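Local coordinates for protein putative uronate isomerase (Thermotoga maritima, PDB 4NAR) that probably acts as an isomerase related to the lactate racemases, although its true substrate is not established, at residues Gly71-Met76 with Glu281-Gly286; Val152-Thr157 with Gly162-Ile167; Met186-Leu191 with Gly288-Gln293; Gly193-Pro198 with Arg247-Ala252. One frame throughout, in Å; residues are numbered along the deposited sequence.

Contact 1. Residues Gly71-Met76 with Glu281-Gly286; sequences GTHRTM and EVWTAG. With SO4 (sulfate ion), chain B.
T72 and W283 approach each other with a sulfate ion, probably picked up from the crystallisation liquor, lying between them and bonded to both. The two residues show how an anion can join segments that form no direct hydrogen bond: T72 OG1 lies 3.5 Å from W283 NE1, but at an angle too poor for bonding. Instead T72 grips the ion twice, its N donating to O2 at 167° and its OG1 to O3 (2.7 Å), while W283 NE1 donates to O4 (3.0 Å) from the edge of the indole, which lies nearly in plane with the sulfur. With its OG1 placed between backbone N and carbonyl carbon (chi1 57°), T72 can offer hydroxyl and amide to one anion; the same hydroxyl is also hydrogen-bonded to H315. H180 and N348 also hydrogen-bond to the ion. H73 packs next to them: its NE2 lies 3.9 Å from T284 CG2, and its ring and the five-membered ring of W283 meet by their margins, neither lying over the other, with planes at 84°; its ND1 is hydrogen-bonded to D38. The looser side lies toward R74 and E281, where no side chains of the two segments touch each other and one water instead accepts from R74 N and donates to E281 OE2. An alanine in place of W283 would probably leave O4 without its indole donor and open a gap beside H73. Within these segments the sulfate is bound by an amide, a hydroxyl and an indole N-H, consistent with a pocket able to take an anionic group; the natural ligand is not established.

Contact 2. Residues Val152-Thr157 with Gly162-Ile167; sequences VPHEST and GLKIVI. With SO4 (sulfate ion), chain C.
K164 reaches across to H154 and T157, and tracing it outward gives a good example of a lysine whose methylenes and ammonium do separate jobs. From CB, on the short 3-10 segment 163-164, the chain heads toward 152-157 with CG anti to the backbone N (chi1 -164°). CG passes across T157 CG2 at 4.1 Å. CD then crosses T157 OG1 at 3.8 Å, a van der Waals contact; the hydroxyl's hydrogen bond goes to the carbonyl of F159. CE settles over one face of the H154 imidazole, 3.6 Å from the ring centroid, a CH-pi contact offset toward the NE2 rim. A bend at chi4 finally turns NZ to O1 of a sulfate, at 2.9 Å. H154 serves the same ion from its edge: NE2 donates to O3 at 2.8 Å, almost perfectly straight at 177°. At the other side of the ring, ND1 accepts from S156 N (3.1 Å) and more weakly from T157 N, so the backbone turn fixes the imidazole's rotation and leaves NE2 pointing at the anion. The face opposite CE is covered by E155 OE1, 3.5 Å above the ring centre, so the imidazole is sandwiched; the other oxygen of E155, OE2, pairs with K287. R41 adds a further donor to the sulfate. Histidine, lysine and arginine converging on one anion make a basic pocket, consistent with a ligand-binding or active site in the lactate racemase N-terminal domain.

Contact 3. Residues Met186-Leu191 with Gly288-Gln293; sequences MGIPKL and GSYKLQ
Q293 NE2, packed at 4.1 Å from I188 CD1, is held by two acceptors: it donates to S289 OG (2.8 Å, at 137°) and to the carbonyl of N355. The serine hydroxyl in turn bonds to the carbonyl of V356, so the amide is pinned to the end of helix 347-357 and its rotation fixed. Held this way, the glutamine sets its CB and its amide against I188. Extended beyond CG, it lays CB against I188 CG2 (3.9 Å) and brings OE1 beside I188 CB at the same distance. The isoleucine's longer branch spans both partners: with CG1 anti to the carbonyl carbon (chi1 -68°), CD1 touches the Q293 amide and comes to 3.4 Å from Y290 CD1, obliquely to the ring. The contact joins a helix-to-helix junction at G187 to a type I beta turn. On one side G187, with positive phi, ends helix 173-186 and also occupies the N-cap of helix 188-191, setting I188 and P189 at the first turn; on the other, the turn runs from Y290 to Q293. Were Q293 shortened to an alanine, S289 OG and the N355 carbonyl would probably lose their amide donor and a gap would open against I188. At the margin P189 CG rests 3.4 Å from Q293 O, while N355 and E155 pack on both I188 and Y290.

Contact 4. Residues Gly193-Pro198 with Arg247-Ala252; sequences GTVDNP and RAYEKA
Y249 OH donates to the carbonyl oxygen of V195 at 2.9 Å, the one hydrogen bond that joins these segments. The acceptor lies at the tyrosine's edge, near the ring plane; seen from the carbonyl, the hydroxyl stands at a C=O...O angle of 127° and only 16° from the carbonyl plane. The valine also contributes its side chain, running antiparallel to that of the tyrosine: CG1 touches Y249 CE2 at 3.9 Å and, one residue further along the helix, E250 CG at 4.3 Å. Y249 reaches this place because its CG is anti to the backbone N (chi1 170°), which carries the phenol out from helix 241-259 toward the loop. That loop, 193-198, runs from helix 188-191 into helix 198-213 and illustrates the asparagine N-cap: N197 OD1 accepts from the backbone N of R200 in the first turn. The other half of the same amide works backwards along the loop, ND2 donating to T194 OG1 at 3.2 Å, and the threonine hydroxyl bonds to the carbonyl of L191. Through T194, the cap residue links helix 188-191 to the start of helix 198-213 and probably helps hold the loop around V195. R200 returns to the first shell through a cation-pi contact with Y249, so Y249 is met by loop 193-198 and by R200 of helix 198-213. Farther out, D196 pairs with K201, whereas A248 and A252 seat the tyrosine's own helix against strand 217-227.

The centres of contacts 1 and 2 are 15 Å apart and their nearest atoms about 6 Å. Their two sulfates are consistent with one anion-binding pocket lined by both: the side chain of H73 in contact 1 comes within about 3 Å of the sulfate of contact 2 at the nearest atoms, and H180, which binds the first ion, is also weakly bonded to S156. Contact 3 touches both, E155 CG lying 3.4 Å from Y290 CD2 and W283 O 4.0 Å from Y290 OH. Contact 4 lies about 13 Å from contact 1 at the nearest atoms but touches contact 2, T157 O standing 3.6 Å from N197 ND2, and contact 3 through M186 and L191.

Contact 1. Residues Gly71-Met76 with Glu281-Gly286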
loop_
_atom_site.group_PDB
_atom_site.type_symbol
_atom_site.label_atom_id
_atom_site.label_comp_id
_atom_site.label_asym_id
_atom_site.label_seq_id
_atom_site.Cartn_x
_atom_site.Cartn_y
_atom_site.Cartn_z
ATOM N N GLY A 71 6.526 -5.051 -1.553
ATOM C CA GLY A 71 5.786 -5.010 -2.807
ATOM C C GLY A 71 6.771 -4.721 -3.942
ATOM O O GLY A 71 7.873 -5.286 -3.967
ATOM N N THR A 72 6.409 -3.833 -4.869
ATOM C CA THR A 72 7.349 -3.455 -5.938
ATOM C C THR A 72 8.348 -2.362 -5.530
ATOM O O THR A 72 9.211 -1.986 -6.334
ATOM C CB THR A 72 6.628 -2.964 -7.220
ATOM O OG1 THR A 72 5.778 -1.862 -6.895
ATOM C CG2 THR A 72 5.795 -4.078 -7.856
ATOM N N HIS A 73 8.225 -1.851 -4.299
ATOM C CA HIS A 73 9.065 -0.739 -3.834
ATOM C C HIS A 73 10.547 -1.091 -3.716
ATOM O O HIS A 73 10.910 -2.270 -3.633
ATOM C CB HIS A 73 8.600 -0.221 -2.472
ATOM C CG HIS A 73 7.171 0.206 -2.437
ATOM N ND1 HIS A 73 6.523 0.515 -1.258
ATOM C CD2 HIS A 73 6.259 0.361 -3.425
ATOM C CE1 HIS A 73 5.272 0.853 -1.525
ATOM N NE2 HIS A 73 5.085 0.765 -2.831
ATOM N N ARG A 74 11.390 -0.058 -3.664
ATOM C CA ARG A 74 12.849 -0.240 -3.597
ATOM C C ARG A 74 13.271 -1.015 -2.351
ATOM O O ARG A 74 12.518 -1.103 -1.367
ATOM C CB ARG A 74 13.603 1.106 -3.647
ATOM C CG ARG A 74 13.286 2.094 -2.492
ATOM C CD ARG A 74 14.340 3.231 -2.436
ATOM N NE ARG A 74 14.122 4.188 -1.349
ATOM C CZ ARG A 74 14.542 4.014 -0.092
ATOM N NH1 ARG A 74 15.198 2.906 0.246
ATOM N NH2 ARG A 74 14.296 4.945 0.835
ATOM N N THR A 75 14.472 -1.583 -2.402
ATOM C CA THR A 75 15.061 -2.210 -1.237
ATOM C C THR A 75 15.395 -1.136 -0.220
ATOM O O THR A 75 15.622 0.033 -0.572
ATOM C CB THR A 75 16.361 -2.954 -1.593
ATOM O OG1 THR A 75 17.228 -2.063 -2.318
ATOM C CG2 THR A 75 16.055 -4.167 -2.448
HETATM N N MSE A 76 15.427 -1.538 1.045
HETATM C CA MSE A 76 15.809 -0.634 2.116
HETATM C C MSE A 76 17.252 -0.819 2.541
HETATM O O MSE A 76 17.785 -1.938 2.518
HETATM C CB MSE A 76 14.888 -0.801 3.319
HETATM C CG MSE A 76 13.772 0.232 3.316
HETATM SE SE MSE A 76 12.304 -0.372 4.382
HETATM C CE MSE A 76 12.971 -0.065 6.156
ATOM N N GLU A 281 8.529 8.666 -4.783
ATOM C CA GLU A 281 8.377 8.648 -6.222
ATOM C C GLU A 281 6.894 8.723 -6.490
ATOM O O GLU A 281 6.082 8.581 -5.558
ATOM C CB GLU A 281 8.934 7.339 -6.776
ATOM C CG GLU A 281 8.180 6.128 -6.256
ATOM C CD GLU A 281 9.029 4.861 -6.177
ATOM O OE1 GLU A 281 10.253 4.929 -6.438
ATOM O OE2 GLU A 281 8.463 3.790 -5.838
ATOM N N VAL A 282 6.536 8.945 -7.753
ATOM C CA VAL A 282 5.131 9.140 -8.124
ATOM C C VAL A 282 4.257 7.930 -7.750
ATOM O O VAL A 282 3.099 8.090 -7.324
ATOM C CB VAL A 282 4.991 9.486 -9.615
ATOM C CG1 VAL A 282 3.536 9.721 -9.970
ATOM C CG2 VAL A 282 5.832 10.737 -9.939
ATOM N N TRP A 283 4.833 6.734 -7.875
ATOM C CA TRP A 283 4.156 5.493 -7.506
ATOM C C TRP A 283 3.464 5.605 -6.151
ATOM O O TRP A 283 2.324 5.184 -6.013
ATOM C CB TRP A 283 5.142 4.325 -7.466
ATOM C CG TRP A 283 4.492 2.957 -7.536
ATOM C CD1 TRP A 283 4.313 2.064 -6.507
ATOM C CD2 TRP A 283 3.968 2.322 -8.710
ATOM N NE1 TRP A 283 3.710 0.915 -6.976
ATOM C CE2 TRP A 283 3.487 1.048 -8.324
ATOM C CE3 TRP A 283 3.873 2.703 -10.058
ATOM C CZ2 TRP A 283 2.904 0.152 -9.244
ATOM C CZ3 TRP A 283 3.304 1.818 -10.968
ATOM C CH2 TRP A 283 2.814 0.560 -10.554
ATOM N N THR A 284 4.139 6.171 -5.153
ATOM C CA THR A 284 3.472 6.379 -3.873
ATOM C C THR A 284 2.848 7.771 -3.718
ATOM O O THR A 284 1.800 7.911 -3.066
ATOM C CB THR A 284 4.387 6.097 -2.687
ATOM O OG1 THR A 284 5.630 6.801 -2.862
ATOM C CG2 THR A 284 4.636 4.604 -2.566
ATOM N N ALA A 285 3.468 8.795 -4.306
ATOM C CA ALA A 285 2.926 10.145 -4.153
ATOM C C ALA A 285 1.563 10.279 -4.846
ATOM O O ALA A 285 0.786 11.201 -4.537
ATOM C CB ALA A 285 3.889 11.183 -4.654
ATOM N N GLY A 286 1.275 9.343 -5.756
ATOM C CA GLY A 286 -0.026 9.260 -6.410
ATOM C C GLY A 286 -1.199 9.120 -5.436
ATOM O O GLY A 286 -2.343 9.437 -5.799
HETATM S S SO4 B . 2.701 -2.407 -5.332
HETATM O O1 SO4 B . 1.501 -3.234 -5.121
HETATM O O2 SO4 B . 3.742 -2.815 -4.375
HETATM O O3 SO4 B . 3.168 -2.577 -6.716
HETATM O O4 SO4 B . 2.361 -0.985 -5.112
HETATM O O HOH W 1 10.293 2.695 -3.666
#

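Contact 2. Residues Val152-Thr157 with Gly162-Ile167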
loop_
_atom_site.group_PDB
_atom_site.type_symbol
_atom_site.label_atom_id
_atom_site.label_comp_id
_atom_site.label_asym_id
_atom_site.label_seq_id
_atom_site.Cartn_x
_atom_site.Cartn_y
_atom_site.Cartn_z
ATOM N N VAL A 152 -5.465 1.222 6.711
ATOM C CA VAL A 152 -5.740 2.579 6.266
ATOM C C VAL A 152 -6.510 2.438 4.946
ATOM O O VAL A 152 -6.406 1.408 4.279
ATOM C CB VAL A 152 -4.385 3.338 6.103
ATOM C CG1 VAL A 152 -4.330 4.182 4.834
ATOM C CG2 VAL A 152 -4.084 4.185 7.339
ATOM N N PRO A 153 -7.325 3.439 4.576
ATOM C CA PRO A 153 -8.055 3.268 3.310
ATOM C C PRO A 153 -7.080 3.199 2.139
ATOM O O PRO A 153 -6.096 3.939 2.139
ATOM C CB PRO A 153 -8.896 4.540 3.208
ATOM C CG PRO A 153 -8.957 5.082 4.607
ATOM C CD PRO A 153 -7.664 4.705 5.251
ATOM N N HIS A 154 -7.345 2.330 1.165
ATOM C CA HIS A 154 -6.381 2.073 0.107
ATOM C C HIS A 154 -7.031 2.004 -1.269
ATOM O O HIS A 154 -8.119 1.416 -1.433
ATOM C CB HIS A 154 -5.622 0.781 0.406
ATOM C CG HIS A 154 -4.363 0.610 -0.398
ATOM N ND1 HIS A 154 -4.354 0.062 -1.665
ATOM C CD2 HIS A 154 -3.070 0.888 -0.096
ATOM C CE1 HIS A 154 -3.107 0.016 -2.112
ATOM N NE2 HIS A 154 -2.311 0.511 -1.181
ATOM N N GLU A 155 -6.336 2.591 -2.248
ATOM C CA GLU A 155 -6.848 2.765 -3.605
ATOM C C GLU A 155 -7.016 1.456 -4.396
ATOM O O GLU A 155 -7.765 1.432 -5.385
ATOM C CB GLU A 155 -5.924 3.702 -4.397
ATOM C CG GLU A 155 -4.535 3.098 -4.684
ATOM C CD GLU A 155 -3.575 3.200 -3.476
ATOM O OE1 GLU A 155 -4.006 3.644 -2.372
ATOM O OE2 GLU A 155 -2.375 2.844 -3.624
ATOM N N SER A 156 -6.312 0.395 -3.988
ATOM C CA SER A 156 -6.366 -0.889 -4.705
ATOM C C SER A 156 -7.018 -2.018 -3.895
ATOM O O SER A 156 -7.575 -2.954 -4.469
ATOM C CB SER A 156 -4.972 -1.358 -5.157
ATOM O OG SER A 156 -4.356 -0.424 -6.028
ATOM N N THR A 157 -6.936 -1.946 -2.572
ATOM C CA THR A 157 -7.460 -3.029 -1.738
ATOM C C THR A 157 -8.560 -2.605 -0.762
ATOM O O THR A 157 -8.766 -3.272 0.252
ATOM C CB THR A 157 -6.329 -3.702 -0.930
ATOM O OG1 THR A 157 -5.723 -2.731 -0.059
ATOM C CG2 THR A 157 -5.271 -4.279 -1.874
ATOM N N GLY A 162 -3.906 -6.494 7.275
ATOM C CA GLY A 162 -4.183 -7.913 7.155
ATOM C C GLY A 162 -3.339 -8.576 6.075
ATOM O O GLY A 162 -2.125 -8.335 5.978
ATOM N N LEU A 163 -3.985 -9.396 5.246
ATOM C CA LEU A 163 -3.259 -10.177 4.251
ATOM C C LEU A 163 -2.603 -9.326 3.148
ATOM O O LEU A 163 -1.841 -9.849 2.323
ATOM C CB LEU A 163 -4.175 -11.254 3.666
ATOM C CG LEU A 163 -4.540 -12.306 4.722
ATOM C CD1 LEU A 163 -5.728 -13.179 4.257
ATOM C CD2 LEU A 163 -3.297 -13.166 5.052
ATOM N N LYS A 164 -2.867 -8.019 3.138
ATOM C CA LYS A 164 -2.202 -7.175 2.156
ATOM C C LYS A 164 -0.675 -7.174 2.387
ATOM O O LYS A 164 0.114 -6.985 1.453
ATOM C CB LYS A 164 -2.750 -5.745 2.136
ATOM C CG LYS A 164 -2.326 -4.988 0.864
ATOM C CD LYS A 164 -2.192 -3.465 1.080
ATOM C CE LYS A 164 -1.824 -2.716 -0.230
ATOM N NZ LYS A 164 -0.337 -2.544 -0.414
ATOM N N ILE A 165 -0.259 -7.408 3.628
ATOM C CA ILE A 165 1.156 -7.528 3.899
ATOM C C ILE A 165 1.767 -8.775 3.240
ATOM O O ILE A 165 2.966 -8.799 2.947
ATOM C CB ILE A 165 1.451 -7.515 5.405
ATOM C CG1 ILE A 165 2.966 -7.407 5.640
ATOM C CG2 ILE A 165 0.873 -8.750 6.079
ATOM C CD1 ILE A 165 3.341 -6.907 7.034
ATOM N N VAL A 166 0.962 -9.810 2.999
ATOM C CA VAL A 166 1.478 -10.975 2.294
ATOM C C VAL A 166 1.453 -10.699 0.784
ATOM O O VAL A 166 2.460 -10.876 0.090
ATOM C CB VAL A 166 0.667 -12.253 2.607
ATOM C CG1 VAL A 166 1.248 -13.444 1.837
ATOM C CG2 VAL A 166 0.636 -12.531 4.112
ATOM N N ILE A 167 0.298 -10.256 0.287
ATOM C CA ILE A 167 0.123 -9.897 -1.123
ATOM C C ILE A 167 -0.464 -8.489 -1.179
ATOM O O ILE A 167 -1.588 -8.284 -0.701
ATOM C CB ILE A 167 -0.861 -10.842 -1.832
ATOM C CG1 ILE A 167 -0.407 -12.298 -1.671
ATOM C CG2 ILE A 167 -0.970 -10.476 -3.320
ATOM C CD1 ILE A 167 -1.410 -13.290 -2.161
HETATM S S SO4 C . 0.890 0.810 0.129
HETATM O O1 SO4 C . 0.071 -0.086 0.973
HETATM O O2 SO4 C . 2.306 0.406 0.214
HETATM O O3 SO4 C . 0.481 0.774 -1.285
HETATM O O4 SO4 C . 0.730 2.170 0.654
#

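Contact 3. Residues Met186-Leu191 with Gly288-Gln293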
loop_
_atom_site.group_PDB
_atom_site.type_symbol
_atom_site.label_atom_id
_atom_site.label_comp_id
_atom_site.label_asym_id
_atom_site.label_seq_id
_atom_site.Cartn_x
_atom_site.Cartn_y
_atom_site.Cartn_z
HETATM N N MSE A 186 -13.151 -2.038 -11.291
HETATM C CA MSE A 186 -14.128 -1.417 -10.400
HETATM C C MSE A 186 -13.820 0.082 -10.255
HETATM O O MSE A 186 -14.713 0.931 -10.371
HETATM C CB MSE A 186 -14.154 -2.111 -9.028
HETATM C CG MSE A 186 -15.049 -1.414 -8.006
HETATM SE SE MSE A 186 -15.358 -2.375 -6.306
HETATM C CE MSE A 186 -16.610 -3.737 -6.967
ATOM N N GLY A 187 -12.557 0.407 -9.993
ATOM C CA GLY A 187 -12.145 1.794 -9.972
ATOM C C GLY A 187 -12.171 2.418 -8.591
ATOM O O GLY A 187 -13.052 2.127 -7.781
ATOM N N ILE A 188 -11.190 3.281 -8.337
ATOM C CA ILE A 188 -11.037 3.960 -7.050
ATOM C C ILE A 188 -12.327 4.545 -6.458
ATOM O O ILE A 188 -12.650 4.230 -5.293
ATOM C CB ILE A 188 -9.920 5.038 -7.109
ATOM C CG1 ILE A 188 -8.554 4.358 -7.263
ATOM C CG2 ILE A 188 -9.976 5.962 -5.885
ATOM C CD1 ILE A 188 -7.433 5.320 -7.509
ATOM N N PRO A 189 -13.065 5.378 -7.239
ATOM C CA PRO A 189 -14.258 6.008 -6.637
ATOM C C PRO A 189 -15.193 5.008 -5.949
ATOM O O PRO A 189 -15.652 5.300 -4.847
ATOM C CB PRO A 189 -14.962 6.677 -7.830
ATOM C CG PRO A 189 -13.830 6.962 -8.806
ATOM C CD PRO A 189 -12.876 5.790 -8.651
ATOM N N LYS A 190 -15.440 3.843 -6.554
ATOM C CA LYS A 190 -16.284 2.832 -5.910
ATOM C C LYS A 190 -15.523 2.023 -4.853
ATOM O O LYS A 190 -16.078 1.657 -3.806
ATOM C CB LYS A 190 -16.869 1.877 -6.948
ATOM C CG LYS A 190 -17.643 2.569 -8.050
ATOM C CD LYS A 190 -19.096 2.128 -8.088
ATOM C CE LYS A 190 -19.742 2.487 -9.434
ATOM N NZ LYS A 190 -21.204 2.801 -9.288
ATOM N N LEU A 191 -14.252 1.742 -5.132
ATOM C CA LEU A 191 -13.494 0.758 -4.356
ATOM C C LEU A 191 -12.902 1.280 -3.033
ATOM O O LEU A 191 -13.077 0.653 -1.972
ATOM C CB LEU A 191 -12.395 0.120 -5.228
ATOM C CG LEU A 191 -11.671 -1.111 -4.658
ATOM C CD1 LEU A 191 -11.509 -2.204 -5.722
ATOM C CD2 LEU A 191 -10.311 -0.722 -4.069
ATOM N N GLY A 288 -1.907 11.088 -3.291
ATOM C CA GLY A 288 -2.474 12.424 -3.300
ATOM C C GLY A 288 -3.675 12.549 -4.217
ATOM O O GLY A 288 -4.659 13.211 -3.866
ATOM N N SER A 289 -3.608 11.921 -5.390
ATOM C CA SER A 289 -4.770 11.894 -6.277
ATOM C C SER A 289 -5.865 10.915 -5.794
ATOM O O SER A 289 -7.052 11.291 -5.714
ATOM C CB SER A 289 -4.348 11.579 -7.710
ATOM O OG SER A 289 -5.472 11.280 -8.527
ATOM N N TYR A 290 -5.476 9.677 -5.457
ATOM C CA TYR A 290 -6.465 8.647 -5.094
ATOM C C TYR A 290 -7.385 9.087 -3.954
ATOM O O TYR A 290 -8.587 8.788 -3.972
ATOM C CB TYR A 290 -5.815 7.327 -4.667
ATOM C CG TYR A 290 -4.625 6.885 -5.479
ATOM C CD1 TYR A 290 -4.584 7.050 -6.863
ATOM C CD2 TYR A 290 -3.530 6.295 -4.858
ATOM C CE1 TYR A 290 -3.491 6.639 -7.594
ATOM C CE2 TYR A 290 -2.423 5.878 -5.586
ATOM C CZ TYR A 290 -2.407 6.055 -6.953
ATOM O OH TYR A 290 -1.304 5.648 -7.676
ATOM N N LYS A 291 -6.826 9.771 -2.954
ATOM C CA LYS A 291 -7.610 10.118 -1.761
ATOM C C LYS A 291 -8.657 11.195 -2.024
ATOM O O LYS A 291 -9.497 11.469 -1.162
ATOM C CB LYS A 291 -6.715 10.542 -0.592
ATOM C CG LYS A 291 -5.781 9.443 -0.098
ATOM C CD LYS A 291 -6.551 8.186 0.257
ATOM C CE LYS A 291 -5.974 7.517 1.501
ATOM N NZ LYS A 291 -4.602 6.922 1.342
ATOM N N LEU A 292 -8.623 11.776 -3.223
ATOM C CA LEU A 292 -9.556 12.838 -3.574
ATOM C C LEU A 292 -10.557 12.432 -4.667
ATOM O O LEU A 292 -11.215 13.292 -5.256
ATOM C CB LEU A 292 -8.773 14.089 -3.990
ATOM C CG LEU A 292 -7.874 14.676 -2.878
ATOM C CD1 LEU A 292 -6.953 15.794 -3.389
ATOM C CD2 LEU A 292 -8.717 15.153 -1.670
ATOM N N GLN A 293 -10.691 11.132 -4.927
ATOM C CA GLN A 293 -11.479 10.676 -6.087
ATOM C C GLN A 293 -12.887 10.133 -5.822
ATOM O O GLN A 293 -13.562 9.703 -6.764
ATOM C CB GLN A 293 -10.693 9.647 -6.905
ATOM C CG GLN A 293 -9.528 10.240 -7.681
ATOM C CD GLN A 293 -8.850 9.213 -8.576
ATOM O OE1 GLN A 293 -9.512 8.335 -9.170
ATOM N NE2 GLN A 293 -7.517 9.303 -8.665
#

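Contact 4. Residues Gly193-Pro198 with Arg247-Ala252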
loop_
_atom_site.group_PDB
_atom_site.type_symbol
_atom_site.label_atom_id
_atom_site.label_comp_id
_atom_site.label_asym_id
_atom_site.label_seq_id
_atom_site.Cartn_x
_atom_site.Cartn_y
_atom_site.Cartn_z
ATOM N N GLY A 193 -11.794 2.518 0.486
ATOM C CA GLY A 193 -12.548 2.510 1.733
ATOM C C GLY A 193 -13.723 1.528 1.830
ATOM O O GLY A 193 -14.639 1.740 2.628
ATOM N N THR A 194 -13.700 0.454 1.040
ATOM C CA THR A 194 -14.641 -0.658 1.205
ATOM C C THR A 194 -13.907 -1.861 1.798
ATOM O O THR A 194 -12.790 -2.170 1.385
ATOM C CB THR A 194 -15.248 -1.098 -0.147
ATOM O OG1 THR A 194 -14.196 -1.545 -1.022
ATOM C CG2 THR A 194 -16.019 0.047 -0.804
ATOM N N VAL A 195 -14.535 -2.545 2.754
ATOM C CA VAL A 195 -13.928 -3.713 3.381
ATOM C C VAL A 195 -13.722 -4.855 2.379
ATOM O O VAL A 195 -12.665 -5.493 2.360
ATOM C CB VAL A 195 -14.769 -4.214 4.591
ATOM C CG1 VAL A 195 -14.174 -5.517 5.171
ATOM C CG2 VAL A 195 -14.851 -3.119 5.670
ATOM N N ASP A 196 -14.730 -5.091 1.542
ATOM C CA ASP A 196 -14.736 -6.222 0.612
ATOM C C ASP A 196 -14.805 -5.696 -0.833
ATOM O O ASP A 196 -15.418 -4.652 -1.082
ATOM C CB ASP A 196 -15.935 -7.132 0.919
ATOM C CG ASP A 196 -15.920 -8.433 0.106
ATOM O OD1 ASP A 196 -16.974 -9.121 0.064
ATOM O OD2 ASP A 196 -14.860 -8.779 -0.478
ATOM N N ASN A 197 -14.180 -6.420 -1.764
ATOM C CA ASN A 197 -13.998 -5.972 -3.147
ATOM C C ASN A 197 -13.171 -7.017 -3.907
ATOM O O ASN A 197 -12.660 -7.969 -3.288
ATOM C CB ASN A 197 -13.291 -4.614 -3.167
ATOM C CG ASN A 197 -12.000 -4.630 -2.380
ATOM O OD1 ASN A 197 -11.015 -5.277 -2.776
ATOM N ND2 ASN A 197 -11.994 -3.920 -1.247
ATOM N N PRO A 198 -13.032 -6.866 -5.242
ATOM C CA PRO A 198 -12.364 -7.957 -5.980
ATOM C C PRO A 198 -10.926 -8.279 -5.543
ATOM O O PRO A 198 -10.587 -9.467 -5.440
ATOM C CB PRO A 198 -12.351 -7.451 -7.432
ATOM C CG PRO A 198 -13.507 -6.495 -7.508
ATOM C CD PRO A 198 -13.579 -5.838 -6.155
ATOM N N ARG A 247 -10.234 -11.658 10.846
ATOM C CA ARG A 247 -10.883 -10.992 11.984
ATOM C C ARG A 247 -10.237 -9.639 12.329
ATOM O O ARG A 247 -10.921 -8.616 12.434
ATOM C CB ARG A 247 -10.851 -11.891 13.224
ATOM C CG ARG A 247 -11.762 -13.127 13.153
ATOM C CD ARG A 247 -11.799 -13.844 14.511
ATOM N NE ARG A 247 -10.490 -14.408 14.840
ATOM C CZ ARG A 247 -10.124 -15.652 14.538
ATOM N NH1 ARG A 247 -10.978 -16.466 13.923
ATOM N NH2 ARG A 247 -8.912 -16.092 14.859
ATOM N N ALA A 248 -8.915 -9.657 12.512
ATOM C CA ALA A 248 -8.153 -8.453 12.848
ATOM C C ALA A 248 -8.320 -7.362 11.793
ATOM O O ALA A 248 -8.456 -6.173 12.140
ATOM C CB ALA A 248 -6.666 -8.786 13.056
ATOM N N TYR A 249 -8.328 -7.768 10.520
ATOM C CA TYR A 249 -8.559 -6.843 9.392
ATOM C C TYR A 249 -9.946 -6.201 9.421
ATOM O O TYR A 249 -10.088 -5.010 9.119
ATOM C CB TYR A 249 -8.364 -7.555 8.041
ATOM C CG TYR A 249 -8.818 -6.769 6.818
ATOM C CD1 TYR A 249 -8.104 -5.668 6.371
ATOM C CD2 TYR A 249 -9.958 -7.136 6.116
ATOM C CE1 TYR A 249 -8.509 -4.949 5.253
ATOM C CE2 TYR A 249 -10.379 -6.426 4.994
ATOM C CZ TYR A 249 -9.651 -5.336 4.562
ATOM O OH TYR A 249 -10.068 -4.632 3.444
ATOM N N GLU A 250 -10.966 -6.989 9.756
ATOM C CA GLU A 250 -12.336 -6.473 9.791
ATOM C C GLU A 250 -12.531 -5.478 10.936
ATOM O O GLU A 250 -13.164 -4.426 10.775
ATOM C CB GLU A 250 -13.351 -7.613 9.870
ATOM C CG GLU A 250 -13.688 -8.164 8.505
ATOM C CD GLU A 250 -14.241 -9.588 8.546
ATOM O OE1 GLU A 250 -14.264 -10.210 9.644
ATOM O OE2 GLU A 250 -14.653 -10.082 7.467
ATOM N N LYS A 251 -11.975 -5.811 12.094
ATOM C CA LYS A 251 -12.006 -4.891 13.209
ATOM C C LYS A 251 -11.251 -3.626 12.839
ATOM O O LYS A 251 -11.741 -2.515 13.084
ATOM C CB LYS A 251 -11.401 -5.529 14.455
ATOM C CG LYS A 251 -12.450 -6.061 15.429
ATOM C CD LYS A 251 -12.397 -7.596 15.526
ATOM C CE LYS A 251 -12.961 -8.117 16.865
ATOM N NZ LYS A 251 -12.627 -9.573 17.088
ATOM N N ALA A 252 -10.064 -3.801 12.256
ATOM C CA ALA A 252 -9.236 -2.675 11.833
ATOM C C ALA A 252 -10.008 -1.719 10.928
ATOM O O ALA A 252 -9.988 -0.505 11.139
ATOM C CB ALA A 252 -7.992 -3.166 11.116
#